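Local coordinates for Lmo0740 protein (Listeria monocytogenes, PDB 4RFA) that probably acts as a Crp-type transcription regulator, an activator joining a cyclic nucleotide-binding-like domain to a DNA-binding domain, at residues E43-K48 and L106-A111; F51-G56 and E102-Y107; Y57-L62 and S73-P78; Y79-I84 and T130-V135. All blocks are in the same frame, centred on the assembly; numbering follows the deposited sequence.

Contact 1 (E43-K48 and L106-A111); sequences EDEKAK and LYKIDA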
loop_
_atom_site.group_PDB
_atom_site.type_symbol
_atom_site.label_atom_id
_atom_site.label_comp_id
_atom_site.label_asym_id
_atom_site.label_seq_id
_atom_site.Cartn_x
_atom_site.Cartn_y
_atom_site.Cartn_z
ATOM N N GLU A 43 -17.340 12.282 -2.188
ATOM C CA GLU A 43 -18.804 12.014 -2.174
ATOM C C GLU A 43 -19.093 10.572 -2.554
ATOM O O GLU A 43 -18.691 10.129 -3.621
ATOM C CB GLU A 43 -19.580 12.896 -3.172
ATOM C CG GLU A 43 -20.212 14.149 -2.595
ATOM C CD GLU A 43 -19.298 15.353 -2.702
ATOM O OE1 GLU A 43 -19.034 15.797 -3.843
ATOM O OE2 GLU A 43 -18.851 15.856 -1.650
ATOM N N ASP A 44 -19.836 9.856 -1.718
ATOM C CA ASP A 44 -20.139 8.444 -1.992
ATOM C C ASP A 44 -21.332 8.320 -2.936
ATOM O O ASP A 44 -22.286 7.606 -2.654
ATOM C CB ASP A 44 -20.349 7.641 -0.690
ATOM C CG ASP A 44 -21.114 8.417 0.372
ATOM O OD1 ASP A 44 -20.658 9.518 0.746
ATOM O OD2 ASP A 44 -22.160 7.923 0.843
ATOM N N GLU A 45 -21.261 9.021 -4.065
ATOM C CA GLU A 45 -22.268 8.907 -5.114
ATOM C C GLU A 45 -22.278 7.471 -5.653
ATOM O O GLU A 45 -21.383 6.663 -5.347
ATOM C CB GLU A 45 -21.991 9.911 -6.250
ATOM C CG GLU A 45 -22.281 11.370 -5.903
ATOM C CD GLU A 45 -21.387 12.349 -6.651
ATOM O OE1 GLU A 45 -20.272 12.634 -6.161
ATOM O OE2 GLU A 45 -21.795 12.843 -7.723
ATOM N N LYS A 46 -23.303 7.154 -6.439
ATOM C CA LYS A 46 -23.423 5.824 -7.031
ATOM C C LYS A 46 -22.315 5.647 -8.059
ATOM O O LYS A 46 -21.462 4.767 -7.927
ATOM C CB LYS A 46 -24.803 5.628 -7.662
ATOM C CG LYS A 46 -25.922 5.659 -6.635
ATOM C CD LYS A 46 -27.238 5.134 -7.187
ATOM C CE LYS A 46 -28.182 4.745 -6.059
ATOM N NZ LYS A 46 -29.465 4.172 -6.556
ATOM N N ALA A 47 -22.320 6.510 -9.069
ATOM C CA ALA A 47 -21.238 6.552 -10.037
ATOM C C ALA A 47 -20.044 7.191 -9.343
ATOM O O ALA A 47 -20.118 8.322 -8.872
ATOM C CB ALA A 47 -21.649 7.339 -11.272
ATOM N N LYS A 48 -18.954 6.443 -9.257
ATOM C CA LYS A 48 -17.795 6.854 -8.491
ATOM C C LYS A 48 -16.718 7.397 -9.436
ATOM O O LYS A 48 -16.779 7.195 -10.642
ATOM C CB LYS A 48 -17.291 5.664 -7.674
ATOM C CG LYS A 48 -18.439 4.888 -7.044
ATOM C CD LYS A 48 -18.048 4.157 -5.782
ATOM C CE LYS A 48 -19.281 3.531 -5.145
ATOM N NZ LYS A 48 -19.007 3.217 -3.718
ATOM N N LEU A 106 -6.904 19.430 -8.215
ATOM C CA LEU A 106 -7.070 18.093 -8.749
ATOM C C LEU A 106 -8.145 18.006 -9.783
ATOM O O LEU A 106 -8.954 18.919 -9.927
ATOM C CB LEU A 106 -7.362 17.120 -7.606
ATOM C CG LEU A 106 -8.626 17.308 -6.794
ATOM C CD1 LEU A 106 -9.854 16.918 -7.594
ATOM C CD2 LEU A 106 -8.557 16.469 -5.541
ATOM N N TYR A 107 -8.157 16.876 -10.484
ATOM C CA TYR A 107 -9.222 16.550 -11.413
ATOM C C TYR A 107 -10.068 15.397 -10.895
ATOM O O TYR A 107 -9.566 14.404 -10.451
ATOM C CB TYR A 107 -8.639 16.252 -12.803
ATOM C CG TYR A 107 -8.288 17.528 -13.535
ATOM C CD1 TYR A 107 -9.245 18.246 -14.225
ATOM C CD2 TYR A 107 -7.014 18.059 -13.446
ATOM C CE1 TYR A 107 -8.921 19.441 -14.861
ATOM C CE2 TYR A 107 -6.680 19.250 -14.074
ATOM C CZ TYR A 107 -7.620 19.927 -14.778
ATOM O OH TYR A 107 -7.245 21.102 -15.366
ATOM N N LYS A 108 -11.375 15.549 -10.914
ATOM C CA LYS A 108 -12.249 14.431 -10.570
ATOM C C LYS A 108 -12.688 13.830 -11.875
ATOM O O LYS A 108 -13.303 14.523 -12.676
ATOM C CB LYS A 108 -13.467 14.936 -9.799
ATOM C CG LYS A 108 -14.477 13.861 -9.445
ATOM C CD LYS A 108 -15.629 14.467 -8.680
ATOM C CE LYS A 108 -16.747 13.457 -8.468
ATOM N NZ LYS A 108 -17.984 14.160 -8.048
ATOM N N ILE A 109 -12.412 12.550 -12.072
ATOM C CA ILE A 109 -12.781 11.874 -13.299
ATOM C C ILE A 109 -13.699 10.680 -13.089
ATOM O O ILE A 109 -13.374 9.748 -12.370
ATOM C CB ILE A 109 -11.546 11.347 -14.030
ATOM C CG1 ILE A 109 -10.542 12.462 -14.250
ATOM C CG2 ILE A 109 -11.986 10.786 -15.354
ATOM C CD1 ILE A 109 -9.133 12.000 -14.440
ATOM N N ASP A 110 -14.836 10.692 -13.759
ATOM C CA ASP A 110 -15.782 9.628 -13.611
ATOM C C ASP A 110 -15.055 8.361 -13.988
ATOM O O ASP A 110 -14.364 8.297 -14.995
ATOM C CB ASP A 110 -17.032 9.882 -14.456
ATOM C CG ASP A 110 -17.904 8.654 -14.573
ATOM O OD1 ASP A 110 -17.460 7.668 -15.220
ATOM O OD2 ASP A 110 -19.008 8.678 -13.990
ATOM N N ALA A 111 -15.190 7.357 -13.132
ATOM C CA ALA A 111 -14.413 6.141 -13.220
ATOM C C ALA A 111 -14.845 5.231 -14.388
ATOM O O ALA A 111 -14.005 4.662 -15.121
ATOM C CB ALA A 111 -14.541 5.398 -11.894
#

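Contact 2 (F51-G56 and E102-Y107); sequences FFIVEG and ESLMLY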
loop_
_atom_site.group_PDB
_atom_site.type_symbol
_atom_site.label_atom_id
_atom_site.label_comp_id
_atom_site.label_asym_id
_atom_site.label_seq_id
_atom_site.Cartn_x
_atom_site.Cartn_y
_atom_site.Cartn_z
ATOM N N PHE A 51 -9.487 10.473 -8.672
ATOM C CA PHE A 51 -8.997 11.858 -8.495
ATOM C C PHE A 51 -7.515 11.964 -8.798
ATOM O O PHE A 51 -6.740 11.238 -8.255
ATOM C CB PHE A 51 -9.235 12.342 -7.047
ATOM C CG PHE A 51 -10.661 12.289 -6.639
ATOM C CD1 PHE A 51 -11.251 11.077 -6.289
ATOM C CD2 PHE A 51 -11.430 13.414 -6.641
ATOM C CE1 PHE A 51 -12.605 11.011 -5.968
ATOM C CE2 PHE A 51 -12.767 13.365 -6.313
ATOM C CZ PHE A 51 -13.361 12.166 -5.984
ATOM N N PHE A 52 -7.123 12.867 -9.682
ATOM C CA PHE A 52 -5.701 13.122 -9.927
ATOM C C PHE A 52 -5.211 14.451 -9.432
ATOM O O PHE A 52 -5.721 15.505 -9.850
ATOM C CB PHE A 52 -5.436 13.107 -11.423
ATOM C CG PHE A 52 -5.160 11.764 -11.937
ATOM C CD1 PHE A 52 -3.918 11.187 -11.721
ATOM C CD2 PHE A 52 -6.146 11.049 -12.588
ATOM C CE1 PHE A 52 -3.652 9.910 -12.173
ATOM C CE2 PHE A 52 -5.893 9.772 -13.048
ATOM C CZ PHE A 52 -4.643 9.200 -12.845
ATOM N N ILE A 53 -4.173 14.428 -8.615
ATOM C CA ILE A 53 -3.601 15.666 -8.093
ATOM C C ILE A 53 -2.671 16.190 -9.167
ATOM O O ILE A 53 -1.817 15.457 -9.665
ATOM C CB ILE A 53 -2.795 15.446 -6.827
ATOM C CG1 ILE A 53 -3.571 14.599 -5.823
ATOM C CG2 ILE A 53 -2.292 16.772 -6.274
ATOM C CD1 ILE A 53 -5.047 14.846 -5.711
ATOM N N VAL A 54 -2.860 17.437 -9.559
ATOM C CA VAL A 54 -1.969 18.034 -10.564
ATOM C C VAL A 54 -1.002 18.986 -9.902
ATOM O O VAL A 54 0.107 19.145 -10.374
ATOM C CB VAL A 54 -2.708 18.707 -11.743
ATOM C CG1 VAL A 54 -3.659 17.731 -12.406
ATOM C CG2 VAL A 54 -3.452 19.931 -11.281
ATOM N N GLU A 55 -1.378 19.592 -8.789
ATOM C CA GLU A 55 -0.395 20.378 -8.061
ATOM C C GLU A 55 -0.712 20.459 -6.593
ATOM O O GLU A 55 -1.868 20.343 -6.200
ATOM C CB GLU A 55 -0.286 21.786 -8.674
ATOM C CG GLU A 55 -1.510 22.632 -8.532
ATOM C CD GLU A 55 -1.370 24.030 -9.178
ATOM O OE1 GLU A 55 -0.923 24.134 -10.343
ATOM O OE2 GLU A 55 -1.735 25.028 -8.509
ATOM N N GLY A 56 0.315 20.668 -5.775
ATOM C CA GLY A 56 0.150 20.716 -4.314
ATOM C C GLY A 56 0.258 19.362 -3.592
ATOM O O GLY A 56 0.409 18.317 -4.219
ATOM N N GLU A 102 -0.141 25.495 0.278
ATOM C CA GLU A 102 -0.964 26.699 0.303
ATOM C C GLU A 102 -2.186 26.466 -0.577
ATOM O O GLU A 102 -3.323 26.817 -0.213
ATOM C CB GLU A 102 -0.139 27.899 -0.148
ATOM C CG GLU A 102 1.086 28.168 0.746
ATOM N N SER A 103 -1.949 25.818 -1.717
ATOM C CA SER A 103 -3.026 25.286 -2.542
ATOM C C SER A 103 -2.718 23.945 -3.203
ATOM O O SER A 103 -1.560 23.488 -3.260
ATOM C CB SER A 103 -3.406 26.300 -3.634
ATOM O OG SER A 103 -2.393 26.322 -4.622
ATOM N N LEU A 104 -3.800 23.338 -3.686
ATOM C CA LEU A 104 -3.799 22.090 -4.351
ATOM C C LEU A 104 -4.948 22.061 -5.357
ATOM O O LEU A 104 -6.058 22.571 -5.071
ATOM C CB LEU A 104 -3.945 20.975 -3.313
ATOM C CG LEU A 104 -4.051 19.535 -3.786
ATOM C CD1 LEU A 104 -3.531 18.575 -2.698
ATOM C CD2 LEU A 104 -5.469 19.169 -4.204
HETATM N N MSE A 105 -4.668 21.481 -6.519
HETATM C CA MSE A 105 -5.630 21.340 -7.615
HETATM C C MSE A 105 -5.702 19.917 -7.993
HETATM O O MSE A 105 -4.683 19.272 -8.142
HETATM C CB MSE A 105 -5.174 21.993 -8.911
HETATM C CG MSE A 105 -6.062 21.696 -10.150
HETATM SE SE MSE A 105 -5.423 22.901 -11.593
HETATM C CE MSE A 105 -5.846 24.633 -10.730
ATOM N N LEU A 106 -6.904 19.430 -8.215
ATOM C CA LEU A 106 -7.070 18.093 -8.749
ATOM C C LEU A 106 -8.145 18.006 -9.783
ATOM O O LEU A 106 -8.954 18.919 -9.927
ATOM C CB LEU A 106 -7.362 17.120 -7.606
ATOM C CG LEU A 106 -8.626 17.308 -6.794
ATOM C CD1 LEU A 106 -9.854 16.918 -7.594
ATOM C CD2 LEU A 106 -8.557 16.469 -5.541
ATOM N N TYR A 107 -8.157 16.876 -10.484
ATOM C CA TYR A 107 -9.222 16.550 -11.413
ATOM C C TYR A 107 -10.068 15.397 -10.895
ATOM O O TYR A 107 -9.566 14.404 -10.451
ATOM C CB TYR A 107 -8.639 16.252 -12.803
ATOM C CG TYR A 107 -8.288 17.528 -13.535
ATOM C CD1 TYR A 107 -9.245 18.246 -14.225
ATOM C CD2 TYR A 107 -7.014 18.059 -13.446
ATOM C CE1 TYR A 107 -8.921 19.441 -14.861
ATOM C CE2 TYR A 107 -6.680 19.250 -14.074
ATOM C CZ TYR A 107 -7.620 19.927 -14.778
ATOM O OH TYR A 107 -7.245 21.102 -15.366
#

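Contact 3 (Y57-L62 and S73-P78); sequences YAAVEL and SIFVLP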
loop_
_atom_site.group_PDB
_atom_site.type_symbol
_atom_site.label_atom_id
_atom_site.label_comp_id
_atom_site.label_asym_id
_atom_site.label_seq_id
_atom_site.Cartn_x
_atom_site.Cartn_y
_atom_site.Cartn_z
ATOM N N TYR A 57 0.135 19.402 -2.263
ATOM C CA TYR A 57 0.412 18.259 -1.407
ATOM C C TYR A 57 -0.666 18.149 -0.372
ATOM O O TYR A 57 -1.212 19.140 0.100
ATOM C CB TYR A 57 1.785 18.412 -0.724
ATOM C CG TYR A 57 2.937 18.362 -1.705
ATOM C CD1 TYR A 57 3.405 19.493 -2.347
ATOM C CD2 TYR A 57 3.543 17.174 -1.994
ATOM C CE1 TYR A 57 4.463 19.416 -3.251
ATOM C CE2 TYR A 57 4.567 17.084 -2.878
ATOM C CZ TYR A 57 5.021 18.203 -3.516
ATOM O OH TYR A 57 6.064 18.053 -4.389
ATOM N N ALA A 58 -1.029 16.937 -0.046
ATOM C CA ALA A 58 -1.878 16.733 1.106
ATOM C C ALA A 58 -1.313 15.648 1.990
ATOM O O ALA A 58 -0.364 14.974 1.616
ATOM C CB ALA A 58 -3.293 16.370 0.659
ATOM N N ALA A 59 -1.939 15.462 3.149
ATOM C CA ALA A 59 -1.578 14.398 4.088
ATOM C C ALA A 59 -2.760 13.574 4.436
ATOM O O ALA A 59 -3.833 14.111 4.725
ATOM C CB ALA A 59 -1.008 14.993 5.377
ATOM N N VAL A 60 -2.564 12.264 4.445
ATOM C CA VAL A 60 -3.574 11.340 4.936
ATOM C C VAL A 60 -3.289 11.059 6.446
ATOM O O VAL A 60 -2.225 10.564 6.813
ATOM C CB VAL A 60 -3.515 10.023 4.137
ATOM C CG1 VAL A 60 -4.636 9.093 4.511
ATOM C CG2 VAL A 60 -3.523 10.294 2.625
ATOM N N GLU A 61 -4.265 11.298 7.296
ATOM C CA GLU A 61 -4.100 11.179 8.745
ATOM C C GLU A 61 -4.683 9.910 9.339
ATOM O O GLU A 61 -5.792 9.533 8.995
ATOM C CB GLU A 61 -4.815 12.349 9.418
ATOM C CG GLU A 61 -4.451 13.707 8.832
ATOM C CD GLU A 61 -4.864 14.873 9.725
ATOM O OE1 GLU A 61 -5.500 14.610 10.778
ATOM O OE2 GLU A 61 -4.556 16.036 9.363
ATOM N N LEU A 62 -3.962 9.299 10.283
ATOM C CA LEU A 62 -4.509 8.209 11.106
ATOM C C LEU A 62 -5.445 8.785 12.182
ATOM O O LEU A 62 -4.990 9.420 13.155
ATOM C CB LEU A 62 -3.386 7.370 11.752
ATOM C CG LEU A 62 -3.847 6.311 12.791
ATOM C CD1 LEU A 62 -5.057 5.510 12.317
ATOM C CD2 LEU A 62 -2.714 5.366 13.164
ATOM N N SER A 73 -0.120 9.290 7.935
ATOM C CA SER A 73 0.208 7.946 7.455
ATOM C C SER A 73 1.006 8.055 6.205
ATOM O O SER A 73 1.930 7.298 6.001
ATOM C CB SER A 73 -1.089 7.150 7.132
ATOM O OG SER A 73 -1.891 7.089 8.309
ATOM N N ILE A 74 0.621 8.972 5.324
ATOM C CA ILE A 74 1.348 9.109 4.063
ATOM C C ILE A 74 0.996 10.436 3.439
ATOM O O ILE A 74 -0.065 10.955 3.734
ATOM C CB ILE A 74 0.986 7.897 3.107
ATOM C CG1 ILE A 74 1.862 7.858 1.860
ATOM C CG2 ILE A 74 -0.473 7.912 2.767
ATOM C CD1 ILE A 74 1.770 6.515 1.106
ATOM N N PHE A 75 1.866 10.966 2.576
ATOM C CA PHE A 75 1.552 12.145 1.821
ATOM C C PHE A 75 0.944 11.825 0.461
ATOM O O PHE A 75 1.218 10.807 -0.089
ATOM C CB PHE A 75 2.800 12.995 1.663
ATOM C CG PHE A 75 3.251 13.589 2.956
ATOM C CD1 PHE A 75 2.617 14.723 3.465
ATOM C CD2 PHE A 75 4.214 12.971 3.719
ATOM C CE1 PHE A 75 2.973 15.254 4.699
ATOM C CE2 PHE A 75 4.578 13.487 4.975
ATOM C CZ PHE A 75 3.948 14.627 5.472
ATOM N N VAL A 76 0.183 12.772 -0.087
ATOM C CA VAL A 76 -0.396 12.710 -1.417
ATOM C C VAL A 76 0.373 13.725 -2.240
ATOM O O VAL A 76 0.421 14.898 -1.879
ATOM C CB VAL A 76 -1.839 13.217 -1.318
ATOM C CG1 VAL A 76 -2.473 13.447 -2.697
ATOM C CG2 VAL A 76 -2.618 12.272 -0.440
ATOM N N LEU A 77 0.949 13.270 -3.338
ATOM C CA LEU A 77 1.814 14.051 -4.204
ATOM C C LEU A 77 1.140 14.374 -5.535
ATOM O O LEU A 77 0.193 13.693 -5.932
ATOM C CB LEU A 77 3.092 13.244 -4.510
ATOM C CG LEU A 77 3.613 12.447 -3.331
ATOM C CD1 LEU A 77 4.817 11.586 -3.699
ATOM C CD2 LEU A 77 3.988 13.367 -2.176
ATOM N N PRO A 78 1.628 15.424 -6.224
ATOM C CA PRO A 78 1.251 15.671 -7.599
ATOM C C PRO A 78 1.410 14.407 -8.428
ATOM O O PRO A 78 2.406 13.699 -8.267
ATOM C CB PRO A 78 2.237 16.785 -8.050
ATOM C CG PRO A 78 2.641 17.482 -6.800
ATOM C CD PRO A 78 2.709 16.328 -5.792
#

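Contact 4 (Y79-I84 and T130-V135); sequences YNVLGI and TSIADV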
loop_
_atom_site.group_PDB
_atom_site.type_symbol
_atom_site.label_atom_id
_atom_site.label_comp_id
_atom_site.label_asym_id
_atom_site.label_seq_id
_atom_site.Cartn_x
_atom_site.Cartn_y
_atom_site.Cartn_z
ATOM N N TYR A 79 0.402 14.098 -9.236
ATOM C CA TYR A 79 0.332 12.919 -10.127
ATOM C C TYR A 79 -0.085 11.614 -9.475
ATOM O O TYR A 79 -0.166 10.588 -10.158
ATOM C CB TYR A 79 1.623 12.746 -10.938
ATOM C CG TYR A 79 2.069 14.057 -11.526
ATOM C CD1 TYR A 79 1.235 14.746 -12.397
ATOM C CD2 TYR A 79 3.282 14.640 -11.173
ATOM C CE1 TYR A 79 1.593 15.968 -12.929
ATOM C CE2 TYR A 79 3.655 15.867 -11.701
ATOM C CZ TYR A 79 2.803 16.524 -12.581
ATOM O OH TYR A 79 3.138 17.746 -13.124
ATOM N N ASN A 80 -0.390 11.639 -8.179
ATOM C CA ASN A 80 -1.073 10.516 -7.536
ATOM C C ASN A 80 -2.522 10.363 -7.935
ATOM O O ASN A 80 -3.239 11.353 -8.203
ATOM C CB ASN A 80 -1.045 10.639 -5.992
ATOM C CG ASN A 80 0.340 10.463 -5.397
ATOM O OD1 ASN A 80 0.558 10.740 -4.233
ATOM N ND2 ASN A 80 1.282 10.032 -6.195
ATOM N N VAL A 81 -2.957 9.111 -8.037
ATOM C CA VAL A 81 -4.380 8.803 -8.200
ATOM C C VAL A 81 -4.975 8.674 -6.803
ATOM O O VAL A 81 -4.277 8.211 -5.943
ATOM C CB VAL A 81 -4.603 7.479 -8.957
ATOM C CG1 VAL A 81 -6.005 7.417 -9.491
ATOM C CG2 VAL A 81 -3.657 7.371 -10.119
ATOM N N LEU A 82 -6.222 9.103 -6.579
ATOM C CA LEU A 82 -6.861 9.056 -5.253
ATOM C C LEU A 82 -8.260 8.520 -5.418
ATOM O O LEU A 82 -8.869 8.525 -6.528
ATOM C CB LEU A 82 -6.999 10.428 -4.580
ATOM C CG LEU A 82 -6.019 11.060 -3.614
ATOM C CD1 LEU A 82 -6.446 12.441 -3.196
ATOM C CD2 LEU A 82 -5.802 10.249 -2.354
ATOM N N GLY A 83 -8.765 8.023 -4.297
ATOM C CA GLY A 83 -10.103 7.484 -4.244
ATOM C C GLY A 83 -10.221 6.061 -4.749
ATOM O O GLY A 83 -11.337 5.608 -5.040
ATOM N N ILE A 84 -9.109 5.345 -4.888
ATOM C CA ILE A 84 -9.201 3.922 -5.330
ATOM C C ILE A 84 -9.771 3.085 -4.186
ATOM O O ILE A 84 -10.494 2.117 -4.402
ATOM C CB ILE A 84 -7.869 3.297 -5.765
ATOM C CG1 ILE A 84 -7.156 4.163 -6.809
ATOM C CG2 ILE A 84 -8.108 1.874 -6.289
ATOM C CD1 ILE A 84 -7.566 3.977 -8.227
ATOM N N THR A 130 1.037 2.447 -13.643
ATOM C CA THR A 130 2.262 3.066 -13.146
ATOM C C THR A 130 2.016 3.944 -11.965
ATOM O O THR A 130 2.781 3.900 -11.028
ATOM C CB THR A 130 2.985 3.853 -14.253
ATOM O OG1 THR A 130 3.448 2.919 -15.231
ATOM C CG2 THR A 130 4.172 4.630 -13.698
ATOM N N SER A 131 0.946 4.731 -11.987
ATOM C CA SER A 131 0.588 5.558 -10.845
ATOM C C SER A 131 0.315 4.734 -9.584
ATOM O O SER A 131 0.754 5.102 -8.505
ATOM C CB SER A 131 -0.661 6.374 -11.144
ATOM O OG SER A 131 -0.611 6.840 -12.463
ATOM N N ILE A 132 -0.430 3.651 -9.749
ATOM C CA ILE A 132 -0.741 2.704 -8.682
ATOM C C ILE A 132 0.536 2.066 -8.173
ATOM O O ILE A 132 0.811 2.129 -6.980
ATOM C CB ILE A 132 -1.694 1.587 -9.205
ATOM C CG1 ILE A 132 -3.057 2.145 -9.647
ATOM C CG2 ILE A 132 -1.940 0.509 -8.171
ATOM C CD1 ILE A 132 -3.460 3.432 -8.988
ATOM N N ALA A 133 1.314 1.500 -9.096
ATOM C CA ALA A 133 2.631 0.885 -8.803
ATOM C C ALA A 133 3.470 1.781 -7.944
ATOM O O ALA A 133 4.036 1.342 -6.955
ATOM C CB ALA A 133 3.364 0.575 -10.097
ATOM N N ASP A 134 3.509 3.078 -8.256
ATOM C CA ASP A 134 4.316 3.987 -7.423
ATOM C C ASP A 134 3.731 4.178 -6.028
ATOM O O ASP A 134 4.470 4.377 -5.086
ATOM C CB ASP A 134 4.494 5.344 -8.103
ATOM C CG ASP A 134 5.382 5.256 -9.328
ATOM O OD1 ASP A 134 6.148 4.283 -9.438
ATOM O OD2 ASP A 134 5.329 6.162 -10.174
ATOM N N VAL A 135 2.420 4.096 -5.871
ATOM C CA VAL A 135 1.850 4.267 -4.518
ATOM C C VAL A 135 2.177 3.031 -3.694
ATOM O O VAL A 135 2.569 3.158 -2.527
ATOM C CB VAL A 135 0.341 4.501 -4.523
ATOM C CG1 VAL A 135 -0.199 4.547 -3.093
ATOM C CG2 VAL A 135 0.082 5.825 -5.159
#

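Contact 1 (E43-K48 and L106-A111)
Lys108 meets Glu45 on a chain extended throughout: CG lies anti to the backbone N (chi1 177°), and CD, CE and NZ carry on outward from strand 103-110. Glu45 comes from the loop with its CG anti to its own carbonyl carbon (chi1 -72°) and CD continuing outward, and the two side chains cross obliquely where carboxylate and ammonium meet. One oxygen does most of the work. OE1 of Glu45 lies 3.3 Å from NZ of Lys108, a salt bridge that is only weak as a hydrogen bond, while OE2 of Glu45 stays 4.0 Å from that NZ. A further carboxylate sits close by without touching, OE1 of Glu43 being 4.6 Å from NZ of Lys108; its charge probably reinforces the local attraction for the ammonium group.

A firmer link runs from backbone to backbone. The N-H of Ala111 reaches O of Lys48 at 3.0 Å, with an angle of 161° at the hydrogen, and uses a lone pair in the carbonyl plane. CB of Ala111 packs against the same O of Lys48 at 3.1 Å, so the oxygen meets both the N-H and the methyl of one residue. CB of Ala47 lies 4.0 Å from OD2 of Asp110, whereas OD1 of Asp110 accepts the N-H of Phe113 and thereby N-caps helix 111-120.

The contact lies at the surface, where the loop between strands 29-35 and 49-55 closes over the point at which strand 103-110 turns into helix 111-120. Phe87 packs on both Lys48 and Ala111, and the side chain of Lys108 leans on Ser49 and Phe51 of strand 49-55.

Contact 2 (F51-G56 and E102-Y107)
Phe52 and Tyr107 form an antiparallel hydrogen-bonded pair: Phe52 N gives to Tyr107 O at 3.0 Å, and Tyr107 N returns a bond to Phe52 O. Further along, Val54 N binds Met105 O at 2.9 Å, and Glu55 N reaches the same Met105 O in a weak bond of 3.4 Å. Two successive N-H groups thus share one acceptor, and Met105 N closes the other side of the ring on Glu55 O. The backbone of Val54, with psi of -28°, supplies the kink that shifts the register here.

CA-H...O contacts supplement the ladder. Gly56 has no side chain to hold its backbone off, and its CA comes 3.4 Å from Ser103 O.

The apolar contacts divide between the two faces of the sheet. On the face of Tyr107 and Met105, the two methyls of Val54 work separately. CG1 lies in the plane of the Tyr107 ring, at its edge, 3.5 Å from CD2 of Tyr107; CG2 is pressed against the selenomethionine Met105, 3.3 Å from its CG, tighter than ordinary van der Waals contact. The Met105 chain leaves with CG anti to its backbone N (chi1 172°), beside that methyl. On the face of Ile53 and Leu106, CD1 of Ile53 packs 3.8 Å from CB of Leu106. At the edge of the Phe51 ring, in its plane, CD1 of Leu106 stands 4.0 Å from CD2 of Phe51.

Val54 and Glu55 both facing Met105 make a classic beta bulge, set between neighbouring antiparallel strands of the beta-roll that characterises cyclic nucleotide-binding domains of Crp-type regulators.

Contact 3 (Y57-L62 and S73-P78)
Val60 turns CG2 between two partners, CG2 of Ile74 at 3.9 Å and CG2 of Val76 at 3.8 Å, its side chain crossing that of Val76 at about a right angle. Val60 CG1 stands anti to the backbone N (chi1 -174°), leaving CG2 on the side of these neighbours. Ala58 continues this face by packing on Val76. The reverse face carries Ala59, whose CB lies 4.0 Å from CE1 of Phe75.

At one end of the hairpin the Tyr57 ring is flanked twice: CD of Pro78 sits over one face, 4.0 Å from the ring centroid, in a CH-pi contact, while CD2 of Leu77 lies in plane at the edge, 3.8 Å from CE2 of Tyr57.

Backbone bonds join the strands, including Val76 N to Ala58 O at 2.8 Å. At the far end Val60 faces both Ser73 and Ile74, a classic beta bulge in which Ser73 N reaches Val60 O at 2.7 Å. The Glu61 carboxylate binds Thr98 and forms a salt bridge with Arg188.

Apolar groups thus clothe both faces, with Tyr140 of the second subunit packing on Val60 and Ile74, whereas polar links, including Ser73 O to Arg191, tie the hairpin to the C-terminal region.

Contact 4 (Y79-I84 and T130-V135)
Val81 sets its CG2 methyl directly on Ser131, 3.3 Å from CB of Ser131 and tighter than ordinary van der Waals contact. Its CG1 is anti to the backbone N (chi1 -162°), which leaves CG2 anti to the carbonyl carbon and turned to the helix. The same CG2 of Val81 also meets CD1 of Ile132 at 4.1 Å. From the loop beyond the strand, CD1 of Ile84 approaches CD1 of Ile132 at 4.2 Å, so this isoleucine receives methyls from two residues.

No hydrogen bond spans the two segments. Short strand 81-82, at the margin of its sheet, lies against helix 126-143, the long helix that follows the beta-roll and, as in Crp-type dimers, packs on its counterpart: Ile132 touches Ile132 of the second subunit, and Ile84 touches Phe136 of that subunit.

The polar ends near the seam have partners in their own chain. Ser131 OG bonds Phe127 O one turn back along the helix, and Asn80 OD1 takes the N-H of Leu77. ND2 of Asn80 only grazes the helix, 4.5 Å from CG2 of Val135. Farther round the helix, Asp134 OD2 bonds Ser89 OG of the second subunit, and Thr130 OG1 bonds Phe87 O of that subunit.

Contact 3 is the most buried of the four and contact 1 the most superficial; contacts 2 and 4 lie between. Contacts 1 and 2 hold the same strand, 103-110: toward its helix-bound end a loop is fastened by charge and a single backbone bond, whereas its earlier part is paired by a backbone ladder interrupted by a bulge. Contacts 2 and 4 share a sheet, joined through Phe51 O to Leu82 N and the packing of Phe52 on Val81. Contact 4 alone lacks bonds across its segments, relying on methyl packing where sheet meets helix. Contacts 3 and 4 both touch the second subunit; contacts 1 and 2 do not.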